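YfkN protein (Bacillus subtilis subsp. subtilis, PDB 3GVE) is of unknown precise role but belongs to the calcineurin-like phosphoesterase family and holds a manganese and a magnesium ion in a two-metal centre. Local coordinates at residues V10-L15 with A208-A213; E150-D155 with E160-V165. All blocks are in the same frame, centred on the assembly; numbering follows the deposited sequence.

Contact 1: residues V10-L15 with A208-A213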
ATOM      1  N   VAL A  10      13.957  29.701 -25.164  1.00 13.52           N
ATOM      2  CA  VAL A  10      14.425  28.317 -24.918  1.00 13.13           C
ATOM      3  C   VAL A  10      13.235  27.482 -24.388  1.00 12.48           C
ATOM      4  O   VAL A  10      12.645  27.842 -23.407  1.00 14.25           O
ATOM      5  CB  VAL A  10      15.570  28.273 -23.914  1.00 13.65           C
ATOM      6  CG1 VAL A  10      15.960  26.854 -23.636  1.00 15.17           C
ATOM      7  CG2 VAL A  10      16.810  29.093 -24.431  1.00 15.30           C
ATOM      8  N   HIS A  11      12.926  26.366 -25.025  1.00 12.31           N
ATOM      9  CA  HIS A  11      11.904  25.489 -24.469  1.00 12.47           C
ATOM     10  C   HIS A  11      12.619  24.424 -23.633  1.00 12.60           C
ATOM     11  O   HIS A  11      13.310  23.602 -24.187  1.00 12.99           O
ATOM     12  CB  HIS A  11      11.067  24.870 -25.592  1.00 14.23           C
ATOM     13  CG  HIS A  11      10.045  23.884 -25.123  1.00 16.81           C
ATOM     14  ND1 HIS A  11       9.503  22.935 -25.962  1.00 18.97           N
ATOM     15  CD2 HIS A  11       9.474  23.687 -23.914  1.00 17.52           C
ATOM     16  CE1 HIS A  11       8.626  22.210 -25.297  1.00 19.10           C
ATOM     17  NE2 HIS A  11       8.604  22.631 -24.046  1.00 18.50           N
ATOM     18  N   LEU A  12      12.461  24.474 -22.326  1.00 11.87           N
ATOM     19  CA  LEU A  12      13.050  23.500 -21.425  1.00 12.03           C
ATOM     20  C   LEU A  12      11.930  22.586 -20.899  1.00 11.72           C
ATOM     21  O   LEU A  12      10.900  23.063 -20.468  1.00 12.71           O
ATOM     22  CB  LEU A  12      13.736  24.238 -20.268  1.00 11.88           C
ATOM     23  CG  LEU A  12      14.349  23.374 -19.172  1.00 12.43           C
ATOM     24  CD1 LEU A  12      15.473  22.522 -19.755  1.00 13.11           C
ATOM     25  CD2 LEU A  12      14.866  24.245 -18.047  1.00 13.63           C
ATOM     26  N   SER A  13      12.129  21.276 -20.976  1.00 10.39           N
ATOM     27  CA  SER A  13      11.162  20.319 -20.447  1.00 10.88           C
ATOM     28  C   SER A  13      11.760  19.629 -19.236  1.00 10.25           C
ATOM     29  O   SER A  13      12.922  19.277 -19.234  1.00 11.66           O
ATOM     30  CB  SER A  13      10.820  19.275 -21.493  1.00 12.97           C
ATOM     31  OG  SER A  13      10.120  19.847 -22.569  1.00 15.82           O
ATOM     32  N   ILE A  14      10.951  19.442 -18.206  1.00  9.23           N
ATOM     33  CA  ILE A  14      11.383  18.721 -17.021  1.00  8.87           C
ATOM     34  C   ILE A  14      10.467  17.526 -16.856  1.00  8.30           C
ATOM     35  O   ILE A  14       9.272  17.684 -16.758  1.00  9.78           O
ATOM     36  CB  ILE A  14      11.276  19.612 -15.752  1.00 10.28           C
ATOM     37  CG1 ILE A  14      12.096  20.901 -15.898  1.00 11.12           C
ATOM     38  CG2 ILE A  14      11.732  18.847 -14.515  1.00 10.95           C
ATOM     39  CD1 ILE A  14      11.583  22.016 -15.031  1.00 12.62           C
ATOM     40  N   LEU A  15      11.050  16.337 -16.835  1.00  8.23           N
ATOM     41  CA  LEU A  15      10.295  15.098 -16.604  1.00  8.48           C
ATOM     42  C   LEU A  15      10.535  14.639 -15.173  1.00  7.99           C
ATOM     43  O   LEU A  15      11.646  14.743 -14.696  1.00  8.40           O
ATOM     44  CB  LEU A  15      10.765  14.023 -17.570  1.00  8.91           C
ATOM     45  CG  LEU A  15      10.823  14.425 -19.054  1.00  9.77           C
ATOM     46  CD1 LEU A  15      11.281  13.225 -19.874  1.00 10.54           C
ATOM     47  CD2 LEU A  15       9.477  14.936 -19.555  1.00 11.10           C
ATOM     48  N   ALA A 208      22.107  30.786 -10.236  1.00 13.56           N
ATOM     49  CA  ALA A 208      20.992  30.002 -10.765  1.00 12.88           C
ATOM     50  C   ALA A 208      20.055  30.866 -11.594  1.00 13.41           C
ATOM     51  O   ALA A 208      19.585  31.870 -11.126  1.00 14.25           O
ATOM     52  CB  ALA A 208      20.218  29.320  -9.630  1.00 13.72           C
ATOM     53  N   ASP A 209      19.793  30.439 -12.820  1.00 13.11           N
ATOM     54  CA  ASP A 209      18.834  31.101 -13.705  1.00 13.92           C
ATOM     55  C   ASP A 209      17.429  30.500 -13.592  1.00 13.73           C
ATOM     56  O   ASP A 209      16.441  31.197 -13.723  1.00 14.73           O
ATOM     57  CB  ASP A 209      19.288  30.988 -15.154  1.00 14.49           C
ATOM     58  CG  ASP A 209      20.554  31.748 -15.422  1.00 15.99           C
ATOM     59  OD1 ASP A 209      20.598  32.938 -15.059  1.00 16.67           O
ATOM     60  OD2 ASP A 209      21.463  31.143 -15.982  1.00 16.42           O
ATOM     61  N   VAL A 210      17.373  29.190 -13.389  1.00 11.75           N
ATOM     62  CA  VAL A 210      16.123  28.435 -13.261  1.00 11.90           C
ATOM     63  C   VAL A 210      16.252  27.577 -12.019  1.00 11.24           C
ATOM     64  O   VAL A 210      17.256  26.932 -11.839  1.00 12.86           O
ATOM     65  CB  VAL A 210      15.899  27.515 -14.478  1.00 13.75           C
ATOM     66  CG1 VAL A 210      14.667  26.624 -14.270  1.00 14.83           C
ATOM     67  CG2 VAL A 210      15.760  28.345 -15.751  1.00 15.14           C
ATOM     68  N   ILE A 211      15.244  27.608 -11.160  1.00 10.44           N
ATOM     69  CA  ILE A 211      15.276  26.847  -9.916  1.00 10.61           C
ATOM     70  C   ILE A 211      14.121  25.836  -9.893  1.00  9.04           C
ATOM     71  O   ILE A 211      12.959  26.214 -10.028  1.00  9.68           O
ATOM     72  CB  ILE A 211      15.215  27.776  -8.663  1.00 11.34           C
ATOM     73  CG1 ILE A 211      16.519  28.587  -8.527  1.00 12.47           C
ATOM     74  CG2 ILE A 211      14.965  26.948  -7.395  1.00 12.23           C
ATOM     75  CD1 ILE A 211      16.506  29.608  -7.408  1.00 13.93           C
ATOM     76  N   ILE A 212      14.479  24.558  -9.709  1.00  8.75           N
ATOM     77  CA  ILE A 212      13.467  23.434  -9.686  1.00  8.30           C
ATOM     78  C   ILE A 212      13.434  22.906  -8.286  1.00  8.78           C
ATOM     79  O   ILE A 212      14.480  22.518  -7.712  1.00  8.93           O
ATOM     80  CB  ILE A 212      13.875  22.359 -10.685  1.00  9.18           C
ATOM     81  CG1 ILE A 212      13.891  22.937 -12.118  1.00 10.26           C
ATOM     82  CG2 ILE A 212      12.855  21.223 -10.595  1.00  9.81           C
ATOM     83  CD1 ILE A 212      14.596  22.064 -13.110  1.00 11.05           C
ATOM     84  N   ALA A 213      12.250  22.940  -7.676  1.00  8.23           N
ATOM     85  CA  ALA A 213      12.077  22.370  -6.346  1.00  8.20           C
ATOM     86  C   ALA A 213      11.617  20.928  -6.431  1.00  8.28           C
ATOM     87  O   ALA A 213      10.520  20.691  -7.030  1.00  8.85           O
ATOM     88  CB  ALA A 213      11.012  23.201  -5.586  1.00  9.40           C
TER
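In the layered beta core of the calcineurin-like phosphoesterase fold, where two sheets lie face to face, Ile14 of one sheet meets Ile212 of the other tip to tip. The strands stand well apart, with 9.0 Å between Ile14 CA and Ile212 CA, and no hydrogen bond joins them, so the gap is bridged by side chains. Each isoleucine sets CG1 beside its own backbone N (chi1 -57° in Ile14, -62° in Ile212) and keeps an extended chain beyond it, which carries the terminal methyl out toward the partner sheet. Ile14 CD1 and Ile212 CD1 thus touch at 3.6 Å, and Ile14 CD1 also lies 3.8 Å from Ile212 CG1. Isoleucine suits both places: its branch at CB is at home in a strand, and its CG1-CD1 arm reaches far enough to meet the partner's between the layers. Two residues earlier in each strand the approach is looser, Leu12 CD2 lying 4.5 Å from Val210 CG1. Here the backbones are farther apart, 10.0 Å from Leu12 CA to Val210 CA, and valine is short, so the methyls barely meet. The pairs follow in the same order, Leu12 with Val210 and then Ile14 with Ile212, so both strands run in the same sense. Strand 9-17 leads on to the manganese ligands Asp19 and His21, and strand 210-215 to the magnesium ligand His216. All four touching residues are buried. Beside them Leu12 leans on Leu58 of strand 57-61, Val210 on Leu292 and Leu294 of strand 286-297, and Ile212 on Val165 and Tyr167 of strand 160-170. On the other face of strand 9-17, His11 and Ser13 both hydrogen-bond Asp291 OD1, tying that strand to its neighbour 286-297.

Contact 2: residues E150-D155 with E160-V165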
ATOM      1  N   GLU A 150      25.452  24.327 -15.053  1.00 16.05           N
ATOM      2  CA  GLU A 150      25.362  25.142 -16.242  1.00 17.69           C
ATOM      3  C   GLU A 150      25.082  24.220 -17.423  1.00 17.82           C
ATOM      4  O   GLU A 150      25.873  23.356 -17.743  1.00 18.52           O
ATOM      5  CB  GLU A 150      26.639  25.939 -16.470  1.00 20.49           C
ATOM      6  CG  GLU A 150      26.506  26.909 -17.634  1.00 24.41           C
ATOM      7  CD  GLU A 150      27.727  27.785 -17.805  1.00 28.48           C
ATOM      8  OE1 GLU A 150      27.581  29.009 -17.720  1.00 30.24           O
ATOM      9  OE2 GLU A 150      28.812  27.236 -18.031  1.00 30.33           O
ATOM     10  N   LYS A 151      23.927  24.414 -18.040  1.00 17.48           N
ATOM     11  CA  LYS A 151      23.480  23.600 -19.157  1.00 17.87           C
ATOM     12  C   LYS A 151      23.612  24.369 -20.469  1.00 17.99           C
ATOM     13  O   LYS A 151      23.295  25.541 -20.512  1.00 19.39           O
ATOM     14  CB  LYS A 151      22.001  23.227 -18.963  1.00 19.19           C
ATOM     15  CG  LYS A 151      21.670  22.544 -17.658  1.00 21.43           C
ATOM     16  CD  LYS A 151      22.553  21.351 -17.437  1.00 23.79           C
ATOM     17  CE  LYS A 151      22.033  20.155 -18.139  1.00 26.17           C
ATOM     18  NZ  LYS A 151      22.921  19.004 -17.832  1.00 27.27           N
ATOM     19  N   THR A 152      24.044  23.706 -21.538  1.00 16.93           N
ATOM     20  CA  THR A 152      24.037  24.384 -22.870  1.00 17.24           C
ATOM     21  C   THR A 152      22.740  23.913 -23.507  1.00 17.00           C
ATOM     22  O   THR A 152      22.580  22.756 -23.890  1.00 18.83           O
ATOM     23  CB  THR A 152      25.261  23.989 -23.718  1.00 20.00           C
ATOM     24  OG1 THR A 152      26.468  24.318 -23.062  1.00 21.59           O
ATOM     25  CG2 THR A 152      25.259  24.692 -25.138  1.00 20.39           C
ATOM     26  N   LEU A 153      21.795  24.822 -23.563  1.00 15.13           N
ATOM     27  CA  LEU A 153      20.490  24.533 -24.096  1.00 14.35           C
ATOM     28  C   LEU A 153      20.428  25.124 -25.483  1.00 13.84           C
ATOM     29  O   LEU A 153      21.204  25.996 -25.844  1.00 15.64           O
ATOM     30  CB  LEU A 153      19.417  25.150 -23.191  1.00 14.02           C
ATOM     31  CG  LEU A 153      19.357  24.559 -21.778  1.00 15.07           C
ATOM     32  CD1 LEU A 153      18.297  25.245 -20.932  1.00 15.59           C
ATOM     33  CD2 LEU A 153      19.181  23.061 -21.810  1.00 16.47           C
ATOM     34  N   ILE A 154      19.510  24.627 -26.291  1.00 12.98           N
ATOM     35  CA  ILE A 154      19.385  25.121 -27.662  1.00 12.98           C
ATOM     36  C   ILE A 154      18.094  25.930 -27.772  1.00 13.16           C
ATOM     37  O   ILE A 154      17.016  25.443 -27.455  1.00 13.72           O
ATOM     38  CB  ILE A 154      19.372  23.958 -28.675  1.00 14.28           C
ATOM     39  CG1 ILE A 154      20.656  23.111 -28.563  1.00 15.89           C
ATOM     40  CG2 ILE A 154      19.165  24.488 -30.090  1.00 15.35           C
ATOM     41  CD1 ILE A 154      21.932  23.858 -28.843  1.00 17.52           C
ATOM     42  N   ASP A 155      18.201  27.175 -28.211  1.00 12.64           N
ATOM     43  CA  ASP A 155      17.014  28.016 -28.315  1.00 13.74           C
ATOM     44  C   ASP A 155      16.212  27.761 -29.596  1.00 13.54           C
ATOM     45  O   ASP A 155      16.554  26.899 -30.371  1.00 14.01           O
ATOM     46  CB  ASP A 155      17.327  29.511 -28.061  1.00 14.70           C
ATOM     47  CG  ASP A 155      18.106  30.184 -29.198  1.00 15.33           C
ATOM     48  OD1 ASP A 155      18.093  29.685 -30.317  1.00 13.90           O
ATOM     49  OD2 ASP A 155      18.727  31.227 -28.933  1.00 16.27           O
ATOM     50  N   GLU A 160      23.016  28.252 -29.164  1.00 14.17           N
ATOM     51  CA  GLU A 160      23.348  27.786 -27.825  1.00 14.84           C
ATOM     52  C   GLU A 160      23.087  28.859 -26.793  1.00 15.20           C
ATOM     53  O   GLU A 160      23.384  30.013 -27.002  1.00 15.98           O
ATOM     54  CB  GLU A 160      24.811  27.354 -27.768  1.00 18.03           C
ATOM     55  CG  GLU A 160      25.070  26.073 -28.505  1.00 21.37           C
ATOM     56  CD  GLU A 160      26.472  25.541 -28.303  1.00 25.58           C
ATOM     57  OE1 GLU A 160      27.285  26.254 -27.697  1.00 28.18           O
ATOM     58  OE2 GLU A 160      26.724  24.413 -28.727  1.00 26.21           O
ATOM     59  N   GLN A 161      22.523  28.451 -25.664  1.00 14.84           N
ATOM     60  CA  GLN A 161      22.292  29.355 -24.545  1.00 16.07           C
ATOM     61  C   GLN A 161      22.704  28.635 -23.268  1.00 16.39           C
ATOM     62  O   GLN A 161      22.186  27.586 -22.943  1.00 17.37           O
ATOM     63  CB  GLN A 161      20.822  29.795 -24.457  1.00 17.01           C
ATOM     64  CG  GLN A 161      20.287  30.506 -25.682  1.00 17.68           C
ATOM     65  CD  GLN A 161      20.962  31.837 -25.939  1.00 18.30           C
ATOM     66  OE1 GLN A 161      21.611  32.403 -25.072  1.00 19.83           O
ATOM     67  NE2 GLN A 161      20.816  32.330 -27.150  1.00 18.13           N
ATOM     68  N   LYS A 162      23.673  29.196 -22.575  1.00 16.88           N
ATOM     69  CA  LYS A 162      24.090  28.659 -21.290  1.00 18.82           C
ATOM     70  C   LYS A 162      23.117  29.131 -20.236  1.00 18.19           C
ATOM     71  O   LYS A 162      22.934  30.307 -20.049  1.00 19.95           O
ATOM     72  CB  LYS A 162      25.509  29.108 -20.982  1.00 23.30           C
ATOM     73  CG  LYS A 162      26.481  28.470 -21.942  1.00 28.21           C
ATOM     74  CD  LYS A 162      27.881  28.610 -21.507  1.00 32.25           C
ATOM     75  CE  LYS A 162      28.683  27.456 -22.042  1.00 35.08           C
ATOM     76  NZ  LYS A 162      28.799  27.535 -23.507  1.00 36.69           N
ATOM     77  N   VAL A 163      22.481  28.170 -19.578  1.00 15.94           N
ATOM     78  CA  VAL A 163      21.481  28.420 -18.549  1.00 14.48           C
ATOM     79  C   VAL A 163      21.846  27.626 -17.293  1.00 13.06           C
ATOM     80  O   VAL A 163      22.058  26.432 -17.364  1.00 14.03           O
ATOM     81  CB  VAL A 163      20.071  28.015 -19.042  1.00 15.29           C
ATOM     82  CG1 VAL A 163      19.011  28.292 -17.971  1.00 15.74           C
ATOM     83  CG2 VAL A 163      19.745  28.746 -20.349  1.00 16.63           C
ATOM     84  N   LYS A 164      21.948  28.308 -16.160  1.00 12.47           N
ATOM     85  CA  LYS A 164      22.310  27.614 -14.891  1.00 13.35           C
ATOM     86  C   LYS A 164      21.015  27.162 -14.206  1.00 11.73           C
ATOM     87  O   LYS A 164      20.169  27.953 -13.887  1.00 12.57           O
ATOM     88  CB  LYS A 164      23.086  28.515 -14.014  1.00 14.86           C
ATOM     89  CG  LYS A 164      24.552  28.584 -14.312  1.00 18.42           C
ATOM     90  CD  LYS A 164      25.315  29.546 -13.345  1.00 22.34           C
ATOM     91  CE  LYS A 164      26.765  29.756 -13.871  1.00 26.16           C
ATOM     92  NZ  LYS A 164      27.554  30.209 -12.713  1.00 29.28           N
ATOM     93  N   VAL A 165      20.890  25.843 -14.106  1.00 11.55           N
ATOM     94  CA  VAL A 165      19.718  25.208 -13.483  1.00 11.26           C
ATOM     95  C   VAL A 165      20.097  24.739 -12.108  1.00 10.97           C
ATOM     96  O   VAL A 165      21.079  23.989 -11.924  1.00 11.10           O
ATOM     97  CB  VAL A 165      19.243  24.023 -14.332  1.00 12.36           C
ATOM     98  CG1 VAL A 165      17.967  23.368 -13.766  1.00 13.34           C
ATOM     99  CG2 VAL A 165      18.928  24.526 -15.764  1.00 12.63           C
TER
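Gln161 sets CG beside its backbone N and then folds at its second torsion (chi2 -65°), while Asp155 holds its carboxylate carbon between backbone N and carbonyl carbon (chi1 72°); these two torsions bring amide and acid together. Gln161 NE2 donates to Asp155 OD2 at 3.0 Å, approaching the anti side of the carboxylate, 31° out of its plane. The other oxygen, Asp155 OD1, accepts the backbone NH groups of Asn157 and Asn159, so this aspartate both organises the turn and reaches back to the strand leaving it. The motif is a beta hairpin. Lys151 pairs with Val163 through two backbone bonds, Lys151 N to Val163 O at 2.8 Å and Val163 N to Lys151 O at 2.9 Å, and Leu153 pairs with Gln161 in the same way. On the face they share, Leu153 CD1 rests 3.8 Å from Val163 CB, the side chains crossing at about a right angle; both are buried, Leu153 against Val10 and Leu12 and Val163 against Val210. The other face holds Glu150, Thr152, Ile154, Glu160, Lys162 and Lys164, mostly exposed, where long charged chains suit the border with solvent. There Thr152 CG2 sits 3.5 Å from the carboxylate carbon CD of Glu160. Glu150 slants across Lys162, its CD 3.8 Å from Lys162 CD, so the acid lies on the lysine's aliphatic part. Their charged ends do not meet, Glu150 OE2 being 5.5 Å from Lys162 NZ, and Lys164 NZ likewise stops short of Glu150 OE1. The chemistry is therefore divided: backbone bonds fix the register, Leu153 and Val163 give the inner face a buried apolar patch flanked by Gln161 and Lys151, and opposite charges on the outer face probably attract without forming a salt bridge.

From the N terminus, strand 9-17 enters the core first, and its partner in contact 1 arrives only after 192 intervening residues, so that contact closes a very long loop. Contact 2 falls wholly within that loop and closes the short five-residue hairpin loop 155-159. The two do not cross. They meet where strand 160-170 runs parallel beside strand 210-215: Lys164 O probably accepts hydrogen bonds from the backbone N atoms of Asp209 and Val210, and Lys164 N donates to Asp209 OD2. At the other end Val10 touches Asp155. The hairpin thus extends the sheet containing 208-213, while contact 1 joins that sheet to the one built around strand 9-17.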